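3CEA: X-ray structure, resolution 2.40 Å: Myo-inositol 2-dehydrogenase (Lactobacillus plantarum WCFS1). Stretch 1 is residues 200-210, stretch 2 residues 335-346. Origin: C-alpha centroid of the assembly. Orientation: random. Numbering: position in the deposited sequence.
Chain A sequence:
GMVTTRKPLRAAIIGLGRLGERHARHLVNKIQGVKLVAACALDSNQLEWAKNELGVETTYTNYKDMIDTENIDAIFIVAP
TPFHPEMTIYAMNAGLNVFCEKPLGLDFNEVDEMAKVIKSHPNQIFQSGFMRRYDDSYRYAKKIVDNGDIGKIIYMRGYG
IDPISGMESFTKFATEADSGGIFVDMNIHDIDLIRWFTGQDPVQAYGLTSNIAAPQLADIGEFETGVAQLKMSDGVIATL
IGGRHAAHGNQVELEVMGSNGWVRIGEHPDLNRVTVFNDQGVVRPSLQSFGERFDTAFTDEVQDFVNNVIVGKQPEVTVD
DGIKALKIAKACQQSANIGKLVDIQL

Stretch 1, residues 200-210: QDPVQAYGLTS
Stretch 2 335-346: SANIGKLVDIQL

A short antiparallel strand pairing, extended at one end by a helix terminus whose serine takes over the hydrogen bonding, joins the C-terminal tail of the chain to a long strand far earlier in sequence. Residues 202-210 form that strand, entered from an extended loop at Gln200 and Asp201. The second stretch begins as the last turn of a helix, reverses at Gly339 (phi/psi 62/34, a positive phi that favours glycine), and runs back extended through Lys340 (-138/161) and Leu341 (-69/139) to the terminus.

The register sets Gln204 against Asp343, a non-hydrogen-bonded pair with CA atoms 4.4 Å apart, and Ala205 against Val342, a hydrogen-bonded pair with CA atoms 5.2 Å apart. Ala205 N donates to Val342 O at 2.8 Å, and Val342 N returns the bond to Ala205 O at 3.0 Å, almost linear at 177°. Two residues along, Ile344 N donates to Val203 O at 2.8 Å. Between these bonds the close pair brings alpha carbons up to carbonyls: Gln204 CA lies 3.4 Å from Val342 O, and Asp343 CA 3.4 Å from Val203 O. Val203 itself departs from regular strand geometry, with phi/psi -110/-14.

Tyr206 still lies against Leu341; from Gly207 on the partner is the helix. Ser335, chi1 t, places OG where it accepts from Gly207 N at 2.9 Å and donates to Lys340 O at 2.7 Å, so one hydroxyl both ties down the neighbouring strand and braces the turn. Lys340 N to Ser335 O, 3.3 Å, closes the same turn through the backbone. At Gly207 the helix comes close, with Ala336 CA 3.2 Å from Gly207 O; an ideal CB here would point toward the helix and just touch it, 3.6 Å from Ala336 N and 3.7 Å from Ser335 CB, so the geometry alone does not demand glycine. The methyl of Ala336 points toward the strand and meets Thr209 (chi1 p), Ala336 CB to Thr209 CG2 3.7 Å.

Side chains sort by sheet face. Gln204 and Asp343 share one. Gln204 extends with chi1 and chi2 both t and chi3 71°, and its NE2 donates to OD1 of Asp343 (chi1 m) at 3.1 Å and 167°, a polar cross-strand pairing. The same glutamine also covers Leu341, with Gln204 CD 3.7 Å from Leu341 CD2. Leu341 has an off-well chi1 of -130° and chi2 p; its CD1 packs 3.6 Å from Tyr206 CB and approaches the Tyr206 ring obliquely, the tyrosine having chi1 t and chi2 50°.

Ala205 and Val342 (chi1 t) share the other face. The small methyl of Ala205 receives Ile344, whose chi1 m, chi2 t rotamer sets CD1 3.9 Å from Ala205 CB and likewise 3.9 Å from Pro202 CB. Ile344 is the residue of either stretch most covered by the other. At the terminus, Leu346 (chi1 m, chi2 t) points toward stretch 1, its CD1 3.7 Å from Asp201 CG, although the CA atoms of Leu346 and Asp201 are now 8.1 Å apart and the strand pairing has ended.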

ATOM      1  N   GLN A 200       7.615  15.932  26.731  1.00 46.27           N
ATOM      2  CA  GLN A 200       8.362  17.184  26.639  1.00 47.01           C
ATOM      3  C   GLN A 200       7.449  18.344  26.222  1.00 46.71           C
ATOM      4  O   GLN A 200       6.334  18.130  25.735  1.00 46.66           O
ATOM      5  CB  GLN A 200       9.509  17.038  25.629  1.00 47.10           C
ATOM      6  CG  GLN A 200      10.522  15.940  25.961  1.00 47.73           C
ATOM      7  CD  GLN A 200      11.522  15.666  24.835  1.00 48.10           C
ATOM      8  OE1 GLN A 200      11.869  16.553  24.047  1.00 48.10           O
ATOM      9  NE2 GLN A 200      12.012  14.430  24.778  1.00 51.07           N
ATOM     10  N   ASP A 201       7.934  19.566  26.425  1.00 46.50           N
ATOM     11  CA  ASP A 201       7.251  20.776  25.974  1.00 46.35           C
ATOM     12  C   ASP A 201       8.093  21.495  24.917  1.00 45.89           C
ATOM     13  O   ASP A 201       9.321  21.430  24.962  1.00 45.85           O
ATOM     14  CB  ASP A 201       6.995  21.722  27.154  1.00 46.65           C
ATOM     15  CG  ASP A 201       5.841  21.268  28.044  1.00 48.64           C
ATOM     16  OD1 ASP A 201       4.981  20.483  27.583  1.00 49.92           O
ATOM     17  OD2 ASP A 201       5.791  21.715  29.213  1.00 49.11           O
ATOM     18  N   PRO A 202       7.440  22.172  23.951  1.00 45.56           N
ATOM     19  CA  PRO A 202       8.165  23.006  22.992  1.00 45.17           C
ATOM     20  C   PRO A 202       8.743  24.255  23.651  1.00 44.93           C
ATOM     21  O   PRO A 202       8.083  24.876  24.488  1.00 45.27           O
ATOM     22  CB  PRO A 202       7.086  23.411  21.978  1.00 45.07           C
ATOM     23  CG  PRO A 202       5.932  22.515  22.236  1.00 45.82           C
ATOM     24  CD  PRO A 202       5.994  22.174  23.682  1.00 45.65           C
ATOM     25  N   VAL A 203       9.968  24.611  23.272  1.00 44.16           N
ATOM     26  CA  VAL A 203      10.616  25.816  23.793  1.00 43.22           C
ATOM     27  C   VAL A 203      10.749  26.918  22.735  1.00 42.57           C
ATOM     28  O   VAL A 203      11.015  28.074  23.068  1.00 42.73           O
ATOM     29  CB  VAL A 203      12.000  25.505  24.426  1.00 43.19           C
ATOM     30  CG1 VAL A 203      11.839  24.575  25.622  1.00 43.14           C
ATOM     31  CG2 VAL A 203      12.962  24.914  23.398  1.00 42.84           C
ATOM     32  N   GLN A 204      10.548  26.553  21.471  1.00 41.76           N
ATOM     33  CA  GLN A 204      10.730  27.474  20.350  1.00 41.01           C
ATOM     34  C   GLN A 204       9.850  27.077  19.172  1.00 40.55           C
ATOM     35  O   GLN A 204       9.686  25.893  18.883  1.00 40.20           O
ATOM     36  CB  GLN A 204      12.199  27.497  19.921  1.00 41.03           C
ATOM     37  CG  GLN A 204      12.599  28.688  19.064  1.00 40.75           C
ATOM     38  CD  GLN A 204      14.088  28.722  18.792  1.00 40.83           C
ATOM     39  OE1 GLN A 204      14.617  27.908  18.034  1.00 39.93           O
ATOM     40  NE2 GLN A 204      14.774  29.672  19.411  1.00 40.75           N
ATOM     41  N   ALA A 205       9.297  28.079  18.490  1.00 40.52           N
ATOM     42  CA  ALA A 205       8.397  27.847  17.366  1.00 40.18           C
ATOM     43  C   ALA A 205       8.702  28.744  16.174  1.00 39.97           C
ATOM     44  O   ALA A 205       8.955  29.946  16.321  1.00 39.46           O
ATOM     45  CB  ALA A 205       6.948  28.024  17.797  1.00 40.29           C
ATOM     46  N   TYR A 206       8.679  28.134  14.993  1.00 40.04           N
ATOM     47  CA  TYR A 206       8.768  28.843  13.730  1.00 39.91           C
ATOM     48  C   TYR A 206       7.532  28.497  12.928  1.00 40.14           C
ATOM     49  O   TYR A 206       7.305  27.327  12.608  1.00 40.31           O
ATOM     50  CB  TYR A 206      10.025  28.433  12.969  1.00 39.66           C
ATOM     51  CG  TYR A 206      10.220  29.114  11.624  1.00 40.29           C
ATOM     52  CD1 TYR A 206      10.135  30.502  11.496  1.00 39.00           C
ATOM     53  CD2 TYR A 206      10.519  28.367  10.484  1.00 39.92           C
ATOM     54  CE1 TYR A 206      10.322  31.123  10.263  1.00 40.20           C
ATOM     55  CE2 TYR A 206      10.724  28.977   9.253  1.00 39.52           C
ATOM     56  CZ  TYR A 206      10.620  30.355   9.147  1.00 40.39           C
ATOM     57  OH  TYR A 206      10.812  30.961   7.927  1.00 40.11           O
ATOM     58  N   GLY A 207       6.730  29.511  12.624  1.00 39.95           N
ATOM     59  CA  GLY A 207       5.495  29.318  11.877  1.00 40.03           C
ATOM     60  C   GLY A 207       5.474  30.088  10.573  1.00 40.34           C
ATOM     61  O   GLY A 207       5.983  31.205  10.494  1.00 40.34           O
ATOM     62  N   LEU A 208       4.893  29.475   9.546  1.00 40.79           N
ATOM     63  CA  LEU A 208       4.703  30.121   8.250  1.00 41.12           C
ATOM     64  C   LEU A 208       3.301  29.836   7.736  1.00 41.67           C
ATOM     65  O   LEU A 208       2.784  28.730   7.905  1.00 42.24           O
ATOM     66  CB  LEU A 208       5.752  29.644   7.240  1.00 40.71           C
ATOM     67  CG  LEU A 208       7.200  30.100   7.454  1.00 39.93           C
ATOM     68  CD1 LEU A 208       8.164  29.235   6.657  1.00 38.81           C
ATOM     69  CD2 LEU A 208       7.372  31.570   7.093  1.00 39.15           C
ATOM     70  N   THR A 209       2.686  30.841   7.121  1.00 42.03           N
ATOM     71  CA  THR A 209       1.320  30.717   6.627  1.00 42.52           C
ATOM     72  C   THR A 209       1.240  30.871   5.116  1.00 42.86           C
ATOM     73  O   THR A 209       2.133  31.450   4.495  1.00 42.60           O
ATOM     74  CB  THR A 209       0.369  31.732   7.292  1.00 42.62           C
ATOM     75  OG1 THR A 209       0.906  33.055   7.165  1.00 42.74           O
ATOM     76  CG2 THR A 209       0.161  31.398   8.768  1.00 42.86           C
ATOM     77  N   SER A 210       0.158  30.350   4.538  1.00 43.50           N
ATOM     78  CA  SER A 210      -0.060  30.392   3.097  1.00 44.01           C
ATOM     79  C   SER A 210      -1.524  30.605   2.765  1.00 44.78           C
ATOM     80  O   SER A 210      -2.408  30.029   3.407  1.00 44.94           O
ATOM     81  CB  SER A 210       0.407  29.091   2.446  1.00 44.14           C
ATOM     82  OG  SER A 210       0.246  29.135   1.038  1.00 43.63           O
ATOM     83  N   SER A 335       4.370  33.616  15.525  1.00 43.75           N
ATOM     84  CA  SER A 335       5.620  33.466  14.775  1.00 43.18           C
ATOM     85  C   SER A 335       5.451  33.803  13.295  1.00 42.93           C
ATOM     86  O   SER A 335       6.308  34.452  12.695  1.00 42.60           O
ATOM     87  CB  SER A 335       6.165  32.044  14.937  1.00 43.00           C
ATOM     88  OG  SER A 335       7.351  31.861  14.187  1.00 42.02           O
ATOM     89  N   ALA A 336       4.333  33.357  12.728  1.00 43.13           N
ATOM     90  CA  ALA A 336       3.995  33.591  11.330  1.00 43.13           C
ATOM     91  C   ALA A 336       3.628  35.049  11.064  1.00 43.34           C
ATOM     92  O   ALA A 336       4.031  35.619  10.050  1.00 43.54           O
ATOM     93  CB  ALA A 336       2.862  32.674  10.912  1.00 43.10           C
ATOM     94  N   ASN A 337       2.868  35.646  11.981  1.00 43.37           N
ATOM     95  CA  ASN A 337       2.428  37.032  11.849  1.00 43.35           C
ATOM     96  C   ASN A 337       3.547  38.049  12.041  1.00 42.80           C
ATOM     97  O   ASN A 337       3.562  39.086  11.377  1.00 42.81           O
ATOM     98  CB  ASN A 337       1.273  37.330  12.812  1.00 43.86           C
ATOM     99  CG  ASN A 337       0.021  36.519  12.501  1.00 46.68           C
ATOM    100  OD1 ASN A 337      -0.017  35.739  11.545  1.00 51.08           O
ATOM    101  ND2 ASN A 337      -1.009  36.698  13.319  1.00 48.10           N
ATOM    102  N   ILE A 338       4.475  37.753  12.950  1.00 42.35           N
ATOM    103  CA  ILE A 338       5.596  38.661  13.226  1.00 42.05           C
ATOM    104  C   ILE A 338       6.845  38.365  12.387  1.00 42.22           C
ATOM    105  O   ILE A 338       7.790  39.156  12.370  1.00 42.38           O
ATOM    106  CB  ILE A 338       5.957  38.734  14.743  1.00 41.99           C
ATOM    107  CG1 ILE A 338       6.569  37.414  15.242  1.00 41.43           C
ATOM    108  CG2 ILE A 338       4.740  39.173  15.568  1.00 41.10           C
ATOM    109  CD1 ILE A 338       7.212  37.509  16.620  1.00 41.80           C
ATOM    110  N   GLY A 339       6.840  37.229  11.692  1.00 42.38           N
ATOM    111  CA  GLY A 339       7.963  36.827  10.849  1.00 42.50           C
ATOM    112  C   GLY A 339       9.246  36.622  11.632  1.00 42.51           C
ATOM    113  O   GLY A 339      10.336  36.905  11.137  1.00 42.41           O
ATOM    114  N   LYS A 340       9.104  36.139  12.862  1.00 42.73           N
ATOM    115  CA  LYS A 340      10.232  35.892  13.750  1.00 43.04           C
ATOM    116  C   LYS A 340      10.051  34.571  14.473  1.00 43.29           C
ATOM    117  O   LYS A 340       8.941  34.039  14.565  1.00 43.24           O
ATOM    118  CB  LYS A 340      10.359  37.000  14.803  1.00 43.04           C
ATOM    119  CG  LYS A 340      10.737  38.373  14.282  1.00 44.15           C
ATOM    120  CD  LYS A 340      10.373  39.435  15.311  1.00 45.92           C
ATOM    121  CE  LYS A 340      10.673  40.834  14.805  1.00 47.49           C
ATOM    122  NZ  LYS A 340      10.104  41.866  15.713  1.00 48.11           N
ATOM    123  N   LEU A 341      11.158  34.057  14.993  1.00 43.48           N
ATOM    124  CA  LEU A 341      11.154  32.912  15.879  1.00 43.56           C
ATOM    125  C   LEU A 341      10.509  33.342  17.191  1.00 43.92           C
ATOM    126  O   LEU A 341      10.750  34.456  17.669  1.00 44.08           O
ATOM    127  CB  LEU A 341      12.601  32.482  16.122  1.00 43.60           C
ATOM    128  CG  LEU A 341      13.033  31.027  15.962  1.00 44.37           C
ATOM    129  CD1 LEU A 341      12.453  30.409  14.698  1.00 43.35           C
ATOM    130  CD2 LEU A 341      14.551  30.965  15.942  1.00 43.36           C
ATOM    131  N   VAL A 342       9.675  32.480  17.764  1.00 44.36           N
ATOM    132  CA  VAL A 342       9.061  32.760  19.064  1.00 44.65           C
ATOM    133  C   VAL A 342       9.516  31.731  20.099  1.00 45.36           C
ATOM    134  O   VAL A 342       9.372  30.525  19.888  1.00 45.42           O
ATOM    135  CB  VAL A 342       7.507  32.821  18.982  1.00 44.38           C
ATOM    136  CG1 VAL A 342       6.888  32.958  20.370  1.00 43.91           C
ATOM    137  CG2 VAL A 342       7.063  33.977  18.109  1.00 43.76           C
ATOM    138  N   ASP A 343      10.081  32.216  21.201  1.00 46.17           N
ATOM    139  CA  ASP A 343      10.446  31.359  22.324  1.00 47.45           C
ATOM    140  C   ASP A 343       9.235  31.147  23.226  1.00 48.21           C
ATOM    141  O   ASP A 343       8.610  32.109  23.681  1.00 48.14           O
ATOM    142  CB  ASP A 343      11.610  31.963  23.119  1.00 47.52           C
ATOM    143  CG  ASP A 343      12.929  31.933  22.353  1.00 48.40           C
ATOM    144  OD1 ASP A 343      12.995  31.316  21.269  1.00 49.19           O
ATOM    145  OD2 ASP A 343      13.909  32.530  22.845  1.00 49.56           O
ATOM    146  N   ILE A 344       8.904  29.883  23.472  1.00 49.09           N
ATOM    147  CA  ILE A 344       7.721  29.533  24.251  1.00 50.20           C
ATOM    148  C   ILE A 344       8.067  29.349  25.732  1.00 51.26           C
ATOM    149  O   ILE A 344       9.041  28.670  26.081  1.00 51.33           O
ATOM    150  CB  ILE A 344       7.009  28.263  23.693  1.00 50.29           C
ATOM    151  CG1 ILE A 344       6.769  28.396  22.184  1.00 49.55           C
ATOM    152  CG2 ILE A 344       5.684  28.013  24.421  1.00 50.91           C
ATOM    153  CD1 ILE A 344       6.231  27.142  21.518  1.00 50.12           C
ATOM    154  N   GLN A 345       7.270  29.979  26.591  1.00 52.19           N
ATOM    155  CA  GLN A 345       7.371  29.789  28.034  1.00 53.12           C
ATOM    156  C   GLN A 345       6.042  29.267  28.577  1.00 53.69           C
ATOM    157  O   GLN A 345       4.987  29.875  28.363  1.00 53.76           O
ATOM    158  CB  GLN A 345       7.771  31.095  28.733  1.00 53.24           C
ATOM    159  N   LEU A 346       6.103  28.128  29.261  1.00 54.10           N
ATOM    160  CA  LEU A 346       4.916  27.509  29.847  1.00 54.55           C
ATOM    161  C   LEU A 346       5.084  27.346  31.358  1.00 55.20           C
ATOM    162  O   LEU A 346       4.378  27.982  32.142  1.00 55.36           O
ATOM    163  CB  LEU A 346       4.620  26.155  29.185  1.00 54.37           C
ATOM    164  CG  LEU A 346       4.404  26.097  27.665  1.00 53.52           C
ATOM    165  CD1 LEU A 346       4.557  24.672  27.156  1.00 51.74           C
ATOM    166  CD2 LEU A 346       3.052  26.670  27.264  1.00 52.02           C
ATOM    167  OXT LEU A 346       5.933  26.586  31.834  1.00 55.57           O
TER